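Local coordinates for protein fructokinase (Xylella fastidiosa Temecula1, PDB 3LJS) that probably transfers a phosphate group from ATP to fructose, as a sugar kinase of the PfkB (ribokinase-like) family, at residues B[55-66]-B[81-92]; B[179-188]-B[202-210]. All coordinates share one frame; numbering follows the deposited sequence.

Interaction 1: residues B[55-66]-B[81-92]; sequences FVGMLGSDMFGD and GIVRTSTAKTAL
L59 and I82 meet through apolar branches, L59 CG lying 3.7 Å from I82 CG2, on one face of the parallel pair formed by strands 53-60 and 82-85. The two strands are joined by helix 63-75 as a beta-alpha-beta unit at the border of the large sheet of the ribokinase-like fold, and F69 and F72 of that helix pack on this same face. On the other face the selenomethionine M58 has CG anti to its backbone N (chi1 -175°), running out beside T85, whose CG2 touches SE at 3.5 Å; its CE bends to V83 CG2. Backbone bonds V83 N to G57 O, L59 N to V83 O, T85 N to L59 O and S61 N to T85 O fix the parallel register. Beyond the strand end, L92 CD2 sits over one face of the F64 ring, 4.2 Å from its centroid, while F94 of the second subunit meets the ring edge-to-face.

At the polar edge two groups, D62 and R84, do most of the bonding. D62, the N-cap of helix 63-75, takes T90 OG1 on the syn lone pair of OD1 (2.7 Å) and G65 N nearly along the C-O direction of the same oxygen; OD2 receives T90 N at 3.0 Å. Three donors thus hold the carboxylate and tie the 81-92 segment to the helix start. R84, bent at chi2 and chi3, brings its guanidinium alongside the 59-60 backbone. Its NE and NH2 both donate to G60 O, NH2 in the carbonyl plane and NE from above it. NH2 also forms a salt bridge with D66 OD1 (2.7 Å), on the anti side but tilted 29° out of the carboxylate plane. Water 3 closes this edge, donating to D66 OD1 and accepting from R84 NH1 at 2.9 Å.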
loop_
_atom_site.group_PDB
_atom_site.type_symbol
_atom_site.label_atom_id
_atom_site.label_comp_id
_atom_site.label_asym_id
_atom_site.label_seq_id
_atom_site.Cartn_x
_atom_site.Cartn_y
_atom_site.Cartn_z
ATOM N N PHE B 55 14.970 17.253 7.639
ATOM C CA PHE B 55 14.783 15.855 7.275
ATOM C C PHE B 55 15.227 15.738 5.828
ATOM O O PHE B 55 14.742 16.473 4.963
ATOM C CB PHE B 55 13.327 15.411 7.374
ATOM C CG PHE B 55 13.106 13.994 6.904
ATOM C CD1 PHE B 55 13.410 12.913 7.730
ATOM C CD2 PHE B 55 12.661 13.742 5.612
ATOM C CE1 PHE B 55 13.276 11.597 7.272
ATOM C CE2 PHE B 55 12.524 12.430 5.142
ATOM C CZ PHE B 55 12.834 11.356 5.977
ATOM N N VAL B 56 16.153 14.822 5.570
ATOM C CA VAL B 56 16.666 14.604 4.224
ATOM C C VAL B 56 16.250 13.216 3.752
ATOM O O VAL B 56 16.560 12.205 4.382
ATOM C CB VAL B 56 18.206 14.735 4.191
ATOM C CG1 VAL B 56 18.745 14.360 2.807
ATOM C CG2 VAL B 56 18.598 16.174 4.527
ATOM N N GLY B 57 15.525 13.181 2.643
ATOM C CA GLY B 57 15.055 11.923 2.108
ATOM C C GLY B 57 14.108 12.177 0.956
ATOM O O GLY B 57 13.831 13.330 0.605
HETATM N N MSE B 58 13.594 11.098 0.378
HETATM C CA MSE B 58 12.696 11.214 -0.755
HETATM C C MSE B 58 11.272 10.821 -0.398
HETATM O O MSE B 58 11.044 9.791 0.233
HETATM C CB MSE B 58 13.215 10.341 -1.901
HETATM C CG MSE B 58 12.431 10.465 -3.194
HETATM SE SE MSE B 58 13.408 9.656 -4.659
HETATM C CE MSE B 58 14.224 11.263 -5.370
ATOM N N LEU B 59 10.324 11.663 -0.797
ATOM C CA LEU B 59 8.903 11.427 -0.563
ATOM C C LEU B 59 8.230 11.231 -1.920
ATOM O O LEU B 59 8.647 11.824 -2.915
ATOM C CB LEU B 59 8.261 12.632 0.132
ATOM C CG LEU B 59 8.859 13.106 1.457
ATOM C CD1 LEU B 59 8.000 14.222 2.041
ATOM C CD2 LEU B 59 8.944 11.945 2.420
ATOM N N GLY B 60 7.192 10.404 -1.964
ATOM C CA GLY B 60 6.505 10.186 -3.222
ATOM C C GLY B 60 5.697 11.408 -3.619
ATOM O O GLY B 60 5.422 12.280 -2.787
ATOM N N SER B 61 5.342 11.491 -4.899
ATOM C CA SER B 61 4.528 12.593 -5.404
ATOM C C SER B 61 3.098 12.084 -5.407
ATOM O O SER B 61 2.456 11.990 -6.455
ATOM C CB SER B 61 4.934 12.976 -6.828
ATOM O OG SER B 61 6.249 13.495 -6.852
ATOM N N ASP B 62 2.626 11.723 -4.224
ATOM C CA ASP B 62 1.277 11.214 -4.046
ATOM C C ASP B 62 0.673 11.869 -2.815
ATOM O O ASP B 62 1.331 12.667 -2.143
ATOM C CB ASP B 62 1.295 9.688 -3.887
ATOM C CG ASP B 62 2.340 9.208 -2.887
ATOM O OD1 ASP B 62 2.348 9.695 -1.740
ATOM O OD2 ASP B 62 3.154 8.333 -3.248
HETATM N N MSE B 63 -0.579 11.529 -2.527
HETATM C CA MSE B 63 -1.296 12.092 -1.388
HETATM C C MSE B 63 -0.571 11.889 -0.064
HETATM O O MSE B 63 -0.559 12.777 0.787
HETATM C CB MSE B 63 -2.705 11.483 -1.301
HETATM C CG MSE B 63 -2.727 9.960 -1.151
HETATM SE SE MSE B 63 -4.524 9.201 -1.010
HETATM C CE MSE B 63 -4.960 9.127 -2.900
ATOM N N PHE B 64 0.032 10.721 0.113
ATOM C CA PHE B 64 0.740 10.432 1.350
ATOM C C PHE B 64 2.032 11.224 1.457
ATOM O O PHE B 64 2.415 11.661 2.544
ATOM C CB PHE B 64 1.005 8.934 1.457
ATOM C CG PHE B 64 -0.249 8.120 1.569
ATOM C CD1 PHE B 64 -1.168 8.383 2.578
ATOM C CD2 PHE B 64 -0.518 7.100 0.664
ATOM C CE1 PHE B 64 -2.344 7.643 2.689
ATOM C CE2 PHE B 64 -1.689 6.351 0.764
ATOM C CZ PHE B 64 -2.605 6.623 1.779
ATOM N N GLY B 65 2.696 11.416 0.324
ATOM C CA GLY B 65 3.927 12.182 0.317
ATOM C C GLY B 65 3.610 13.618 0.694
ATOM O O GLY B 65 4.348 14.245 1.455
ATOM N N ASP B 66 2.508 14.143 0.161
ATOM C CA ASP B 66 2.099 15.509 0.467
ATOM C C ASP B 66 1.796 15.622 1.956
ATOM O O ASP B 66 2.102 16.634 2.586
ATOM C CB ASP B 66 0.850 15.907 -0.330
ATOM C CG ASP B 66 1.092 15.938 -1.829
ATOM O OD1 ASP B 66 2.254 16.140 -2.246
ATOM O OD2 ASP B 66 0.110 15.774 -2.590
ATOM N N GLY B 81 15.781 19.925 2.143
ATOM C CA GLY B 81 16.497 18.747 1.684
ATOM C C GLY B 81 15.633 17.592 1.216
ATOM O O GLY B 81 16.145 16.515 0.911
ATOM N N ILE B 82 14.325 17.799 1.169
ATOM C CA ILE B 82 13.423 16.746 0.720
ATOM C C ILE B 82 13.300 16.779 -0.797
ATOM O O ILE B 82 13.184 17.847 -1.386
ATOM C CB ILE B 82 12.003 16.916 1.325
ATOM C CG1 ILE B 82 12.033 16.660 2.832
ATOM C CG2 ILE B 82 11.029 15.942 0.659
ATOM C CD1 ILE B 82 10.697 16.897 3.522
ATOM N N VAL B 83 13.356 15.611 -1.431
ATOM C CA VAL B 83 13.190 15.530 -2.878
ATOM C C VAL B 83 11.971 14.655 -3.133
ATOM O O VAL B 83 11.558 13.893 -2.255
ATOM C CB VAL B 83 14.429 14.939 -3.588
ATOM C CG1 VAL B 83 15.580 15.934 -3.520
ATOM C CG2 VAL B 83 14.816 13.620 -2.960
ATOM N N ARG B 84 11.393 14.761 -4.324
ATOM C CA ARG B 84 10.189 13.997 -4.642
ATOM C C ARG B 84 10.342 13.087 -5.856
ATOM O O ARG B 84 11.213 13.296 -6.697
ATOM C CB ARG B 84 9.021 14.961 -4.897
ATOM C CG ARG B 84 8.838 16.050 -3.839
ATOM C CD ARG B 84 8.463 15.467 -2.480
ATOM N NE ARG B 84 7.083 14.996 -2.428
ATOM C CZ ARG B 84 6.034 15.766 -2.155
ATOM N NH1 ARG B 84 6.198 17.058 -1.906
ATOM N NH2 ARG B 84 4.816 15.242 -2.125
ATOM N N THR B 85 9.482 12.077 -5.938
ATOM C CA THR B 85 9.497 11.158 -7.065
ATOM C C THR B 85 8.115 10.575 -7.345
ATOM O O THR B 85 7.319 10.366 -6.430
ATOM C CB THR B 85 10.471 9.996 -6.843
ATOM O OG1 THR B 85 10.456 9.149 -8.000
ATOM C CG2 THR B 85 10.073 9.186 -5.621
ATOM N N SER B 86 7.842 10.321 -8.623
ATOM C CA SER B 86 6.573 9.745 -9.055
ATOM C C SER B 86 6.828 8.317 -9.511
ATOM O O SER B 86 5.910 7.623 -9.942
ATOM C CB SER B 86 5.990 10.550 -10.221
ATOM O OG SER B 86 5.714 11.886 -9.836
ATOM N N THR B 87 8.082 7.888 -9.413
ATOM C CA THR B 87 8.487 6.550 -9.833
ATOM C C THR B 87 7.964 5.458 -8.910
ATOM O O THR B 87 7.729 4.329 -9.338
ATOM C CB THR B 87 10.026 6.451 -9.912
ATOM O OG1 THR B 87 10.507 7.367 -10.904
ATOM C CG2 THR B 87 10.464 5.041 -10.284
ATOM N N ALA B 88 7.789 5.795 -7.638
ATOM C CA ALA B 88 7.287 4.840 -6.665
ATOM C C ALA B 88 6.420 5.558 -5.644
ATOM O O ALA B 88 6.502 6.781 -5.481
ATOM C CB ALA B 88 8.447 4.125 -5.972
ATOM N N LYS B 89 5.587 4.788 -4.960
ATOM C CA LYS B 89 4.684 5.333 -3.959
ATOM C C LYS B 89 5.352 5.459 -2.599
ATOM O O LYS B 89 6.384 4.835 -2.328
ATOM C CB LYS B 89 3.461 4.425 -3.815
ATOM C CG LYS B 89 2.674 4.196 -5.099
ATOM C CD LYS B 89 1.953 5.455 -5.525
ATOM C CE LYS B 89 1.062 5.209 -6.731
ATOM N NZ LYS B 89 0.402 6.472 -7.161
ATOM N N THR B 90 4.747 6.276 -1.747
ATOM C CA THR B 90 5.227 6.461 -0.389
ATOM C C THR B 90 4.998 5.118 0.299
ATOM O O THR B 90 3.930 4.519 0.166
ATOM C CB THR B 90 4.404 7.537 0.339
ATOM O OG1 THR B 90 4.535 8.782 -0.357
ATOM C CG2 THR B 90 4.874 7.692 1.774
ATOM N N ALA B 91 6.002 4.637 1.018
ATOM C CA ALA B 91 5.883 3.364 1.712
ATOM C C ALA B 91 4.769 3.397 2.750
ATOM O O ALA B 91 4.485 4.441 3.352
ATOM C CB ALA B 91 7.206 3.014 2.388
ATOM N N LEU B 92 4.150 2.240 2.965
ATOM C CA LEU B 92 3.079 2.104 3.940
ATOM C C LEU B 92 3.435 0.989 4.907
ATOM O O LEU B 92 3.975 -0.047 4.509
ATOM C CB LEU B 92 1.748 1.756 3.256
ATOM C CG LEU B 92 1.188 2.695 2.192
ATOM C CD1 LEU B 92 -0.092 2.076 1.614
ATOM C CD2 LEU B 92 0.903 4.069 2.789
HETATM O O HOH W 1 7.658 14.016 -9.069
HETATM O O HOH W 2 4.590 8.737 -5.633
HETATM O O HOH W 3 3.771 18.471 -1.190
#

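Interaction 2: residues B[179-188]-B[202-210]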
loop_
_atom_site.group_PDB
_atom_site.type_symbol
_atom_site.label_atom_id
_atom_site.label_comp_id
_atom_site.label_asym_id
_atom_site.label_seq_id
_atom_site.Cartn_x
_atom_site.Cartn_y
_atom_site.Cartn_z
ATOM N N ASN B 179 21.916 -11.795 4.004
ATOM C CA ASN B 179 22.486 -11.548 5.326
ATOM C C ASN B 179 22.818 -10.065 5.478
ATOM O O ASN B 179 23.742 -9.561 4.846
ATOM C CB ASN B 179 23.766 -12.365 5.520
ATOM C CG ASN B 179 24.228 -12.385 6.966
ATOM O OD1 ASN B 179 24.034 -11.420 7.705
ATOM N ND2 ASN B 179 24.853 -13.483 7.375
ATOM N N PRO B 180 22.062 -9.350 6.322
ATOM C CA PRO B 180 22.273 -7.917 6.557
ATOM C C PRO B 180 23.482 -7.561 7.423
ATOM O O PRO B 180 23.882 -6.395 7.490
ATOM C CB PRO B 180 20.959 -7.481 7.198
ATOM C CG PRO B 180 20.545 -8.698 7.960
ATOM C CD PRO B 180 20.831 -9.818 6.988
ATOM N N ALA B 181 24.067 -8.564 8.071
ATOM C CA ALA B 181 25.214 -8.352 8.951
ATOM C C ALA B 181 26.275 -7.407 8.390
ATOM O O ALA B 181 26.702 -6.467 9.062
ATOM C CB ALA B 181 25.854 -9.697 9.303
ATOM N N SER B 182 26.697 -7.664 7.159
ATOM C CA SER B 182 27.719 -6.858 6.503
ATOM C C SER B 182 27.436 -5.352 6.500
ATOM O O SER B 182 28.292 -4.549 6.879
ATOM C CB SER B 182 27.906 -7.346 5.068
ATOM O OG SER B 182 28.939 -6.621 4.434
ATOM N N ARG B 183 26.242 -4.967 6.064
ATOM C CA ARG B 183 25.882 -3.553 6.015
ATOM C C ARG B 183 25.745 -2.948 7.404
ATOM O O ARG B 183 26.165 -1.814 7.637
ATOM C CB ARG B 183 24.581 -3.365 5.242
ATOM C CG ARG B 183 24.725 -3.619 3.761
ATOM C CD ARG B 183 23.374 -3.641 3.101
ATOM N NE ARG B 183 23.466 -4.133 1.735
ATOM C CZ ARG B 183 22.427 -4.560 1.030
ATOM N NH1 ARG B 183 21.213 -4.551 1.566
ATOM N NH2 ARG B 183 22.608 -5.008 -0.208
ATOM N N LEU B 184 25.157 -3.701 8.324
ATOM C CA LEU B 184 24.986 -3.214 9.681
ATOM C C LEU B 184 26.345 -2.896 10.298
ATOM O O LEU B 184 26.522 -1.832 10.889
ATOM C CB LEU B 184 24.238 -4.247 10.531
ATOM C CG LEU B 184 22.818 -4.561 10.040
ATOM C CD1 LEU B 184 22.167 -5.602 10.945
ATOM C CD2 LEU B 184 21.992 -3.279 10.017
ATOM N N TRP B 185 27.309 -3.805 10.160
ATOM C CA TRP B 185 28.640 -3.564 10.717
ATOM C C TRP B 185 29.317 -2.370 10.053
ATOM O O TRP B 185 30.026 -1.614 10.710
ATOM C CB TRP B 185 29.540 -4.800 10.575
ATOM C CG TRP B 185 29.340 -5.828 11.654
ATOM C CD1 TRP B 185 28.859 -7.099 11.500
ATOM C CD2 TRP B 185 29.609 -5.667 13.052
ATOM N NE1 TRP B 185 28.811 -7.739 12.716
ATOM C CE2 TRP B 185 29.266 -6.885 13.685
ATOM C CE3 TRP B 185 30.106 -4.615 13.832
ATOM C CZ2 TRP B 185 29.405 -7.078 15.063
ATOM C CZ3 TRP B 185 30.245 -4.807 15.205
ATOM C CH2 TRP B 185 29.894 -6.033 15.805
ATOM N N LYS B 186 29.108 -2.201 8.751
ATOM C CA LYS B 186 29.718 -1.078 8.055
ATOM C C LYS B 186 29.148 0.237 8.576
ATOM O O LYS B 186 29.889 1.195 8.820
ATOM C CB LYS B 186 29.488 -1.173 6.547
ATOM C CG LYS B 186 30.145 -0.034 5.787
ATOM C CD LYS B 186 30.277 -0.341 4.309
ATOM C CE LYS B 186 31.037 0.766 3.587
ATOM N NZ LYS B 186 31.250 0.436 2.148
ATOM N N GLY B 187 27.831 0.287 8.741
ATOM C CA GLY B 187 27.211 1.495 9.251
ATOM C C GLY B 187 27.748 1.788 10.641
ATOM O O GLY B 187 28.081 2.932 10.970
ATOM N N LEU B 188 27.846 0.737 11.451
ATOM C CA LEU B 188 28.347 0.850 12.816
ATOM C C LEU B 188 29.776 1.376 12.886
ATOM O O LEU B 188 30.130 2.094 13.822
ATOM C CB LEU B 188 28.269 -0.512 13.515
ATOM C CG LEU B 188 26.853 -0.971 13.879
ATOM C CD1 LEU B 188 26.858 -2.451 14.273
ATOM C CD2 LEU B 188 26.336 -0.108 15.025
ATOM N N ASP B 202 22.687 -8.889 20.913
ATOM C CA ASP B 202 22.794 -10.344 20.896
ATOM C C ASP B 202 22.973 -10.821 19.461
ATOM O O ASP B 202 23.804 -11.686 19.183
ATOM C CB ASP B 202 21.544 -10.985 21.507
ATOM C CG ASP B 202 21.397 -10.678 22.985
ATOM O OD1 ASP B 202 22.423 -10.707 23.699
ATOM O OD2 ASP B 202 20.257 -10.419 23.438
ATOM N N TYR B 203 22.190 -10.247 18.554
ATOM C CA TYR B 203 22.268 -10.591 17.139
ATOM C C TYR B 203 23.693 -10.378 16.641
ATOM O O TYR B 203 24.285 -11.257 16.014
ATOM C CB TYR B 203 21.311 -9.710 16.329
ATOM C CG TYR B 203 21.547 -9.763 14.835
ATOM C CD1 TYR B 203 21.057 -10.817 14.064
ATOM C CD2 TYR B 203 22.295 -8.774 14.197
ATOM C CE1 TYR B 203 21.309 -10.885 12.693
ATOM C CE2 TYR B 203 22.554 -8.832 12.830
ATOM C CZ TYR B 203 22.060 -9.888 12.086
ATOM O OH TYR B 203 22.330 -9.949 10.740
ATOM N N LEU B 204 24.240 -9.199 16.926
ATOM C CA LEU B 204 25.592 -8.864 16.500
ATOM C C LEU B 204 26.633 -9.793 17.114
ATOM O O LEU B 204 27.609 -10.166 16.457
ATOM C CB LEU B 204 25.904 -7.405 16.857
ATOM C CG LEU B 204 25.069 -6.385 16.075
ATOM C CD1 LEU B 204 25.209 -4.999 16.681
ATOM C CD2 LEU B 204 25.516 -6.392 14.616
ATOM N N ALA B 205 26.426 -10.166 18.372
ATOM C CA ALA B 205 27.356 -11.061 19.052
ATOM C C ALA B 205 27.353 -12.406 18.334
ATOM O O ALA B 205 28.401 -13.024 18.139
ATOM C CB ALA B 205 26.946 -11.237 20.509
ATOM N N ASN B 206 26.166 -12.849 17.934
ATOM C CA ASN B 206 26.029 -14.117 17.236
ATOM C C ASN B 206 26.771 -14.097 15.904
ATOM O O ASN B 206 27.408 -15.081 15.535
ATOM C CB ASN B 206 24.549 -14.448 17.006
ATOM C CG ASN B 206 23.799 -14.708 18.303
ATOM O OD1 ASN B 206 24.253 -15.482 19.151
ATOM N ND2 ASN B 206 22.641 -14.071 18.461
ATOM N N THR B 207 26.703 -12.979 15.186
ATOM C CA THR B 207 27.385 -12.886 13.900
ATOM C C THR B 207 28.893 -12.964 14.092
ATOM O O THR B 207 29.639 -13.173 13.136
ATOM C CB THR B 207 27.071 -11.567 13.165
ATOM O OG1 THR B 207 27.773 -10.488 13.796
ATOM C CG2 THR B 207 25.577 -11.288 13.180
ATOM N N LEU B 208 29.340 -12.785 15.328
ATOM C CA LEU B 208 30.764 -12.842 15.636
ATOM C C LEU B 208 31.095 -14.144 16.354
ATOM O O LEU B 208 32.259 -14.428 16.631
ATOM C CB LEU B 208 31.168 -11.671 16.535
ATOM C CG LEU B 208 31.043 -10.234 16.019
ATOM C CD1 LEU B 208 31.461 -9.271 17.123
ATOM C CD2 LEU B 208 31.916 -10.041 14.787
ATOM N N ALA B 209 30.066 -14.933 16.653
ATOM C CA ALA B 209 30.261 -16.190 17.365
ATOM C C ALA B 209 30.984 -15.856 18.664
ATOM O O ALA B 209 31.901 -16.564 19.082
ATOM C CB ALA B 209 31.096 -17.157 16.524
ATOM N N ALA B 210 30.567 -14.760 19.288
ATOM C CA ALA B 210 31.169 -14.311 20.536
ATOM C C ALA B 210 30.112 -13.732 21.468
ATOM O O ALA B 210 28.947 -14.115 21.406
ATOM C CB ALA B 210 32.246 -13.268 20.247
#
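W185 and T207 make the hydrogen bond that links helices 181-189 and 198-207, the elements before and after strand 193-197 in the ribokinase-like fold. NE1 donates to OG1 at 3.1 Å with an N-H...O angle of 163°, and OG1 lies in the indole plane, at the ring edge. T207 OG1 stands between its backbone N and carbonyl carbon (chi1 74°), from where it donates a hydrogen bond to L204 O, 2.7 Å away. The hydroxyl therefore both accepts and donates.

Apolar contacts adjoin this bond. L204 CD2 lies over one indole face as a CH-pi contact, 4.2 Å from the centroid of the five-membered ring. L208 CD1 approaches obliquely to the ring, 3.6 Å from W185 CZ2 of its six-membered part. L188 CD1 and L204 CD1 meet tip to tip at 3.9 Å, and these leucines also touch V194 and L196 of the strand. L184 CD1 crosses Y203 near CE2, and Y203 OH touches P180 CG, close to where N179 OD1 caps the helix by accepting A181 N.

The short helical segments, inclined at 110°, approach only to 11.3 Å between axes; the gap is spanned mainly by the W185 and Y203 rings and the leucines. V215 and Q218 of helix 212-220 also pack on W185. With one directional bond amid mostly dispersive contacts, the N-H...O bond probably helps fix the rotation of the indole, and L204 and L208 pack against it.

In the fold
Interaction 1 closes before interaction 2 opens along the chain, and both belong to the same ribokinase-like fold. Their centres are 30 Å apart and their nearest atoms about 16 Å, so they do not touch. The 55-66/81-92 contact pairs the edge strand 82-85 with strand 53-60 in the large sheet and lies beside the second subunit, away from the ATP-binding residues. By contrast, no other protein chain of the assembly touches the 179-188/202-210 contact. Helices 181-189 and 198-207 both pack on strand 193-197, and the side chains of L188 and L184 lie about 8 Å and 9 Å from those of K195 and R170, respectively, residues that bind ATP in this protein, though none is bound to this chain.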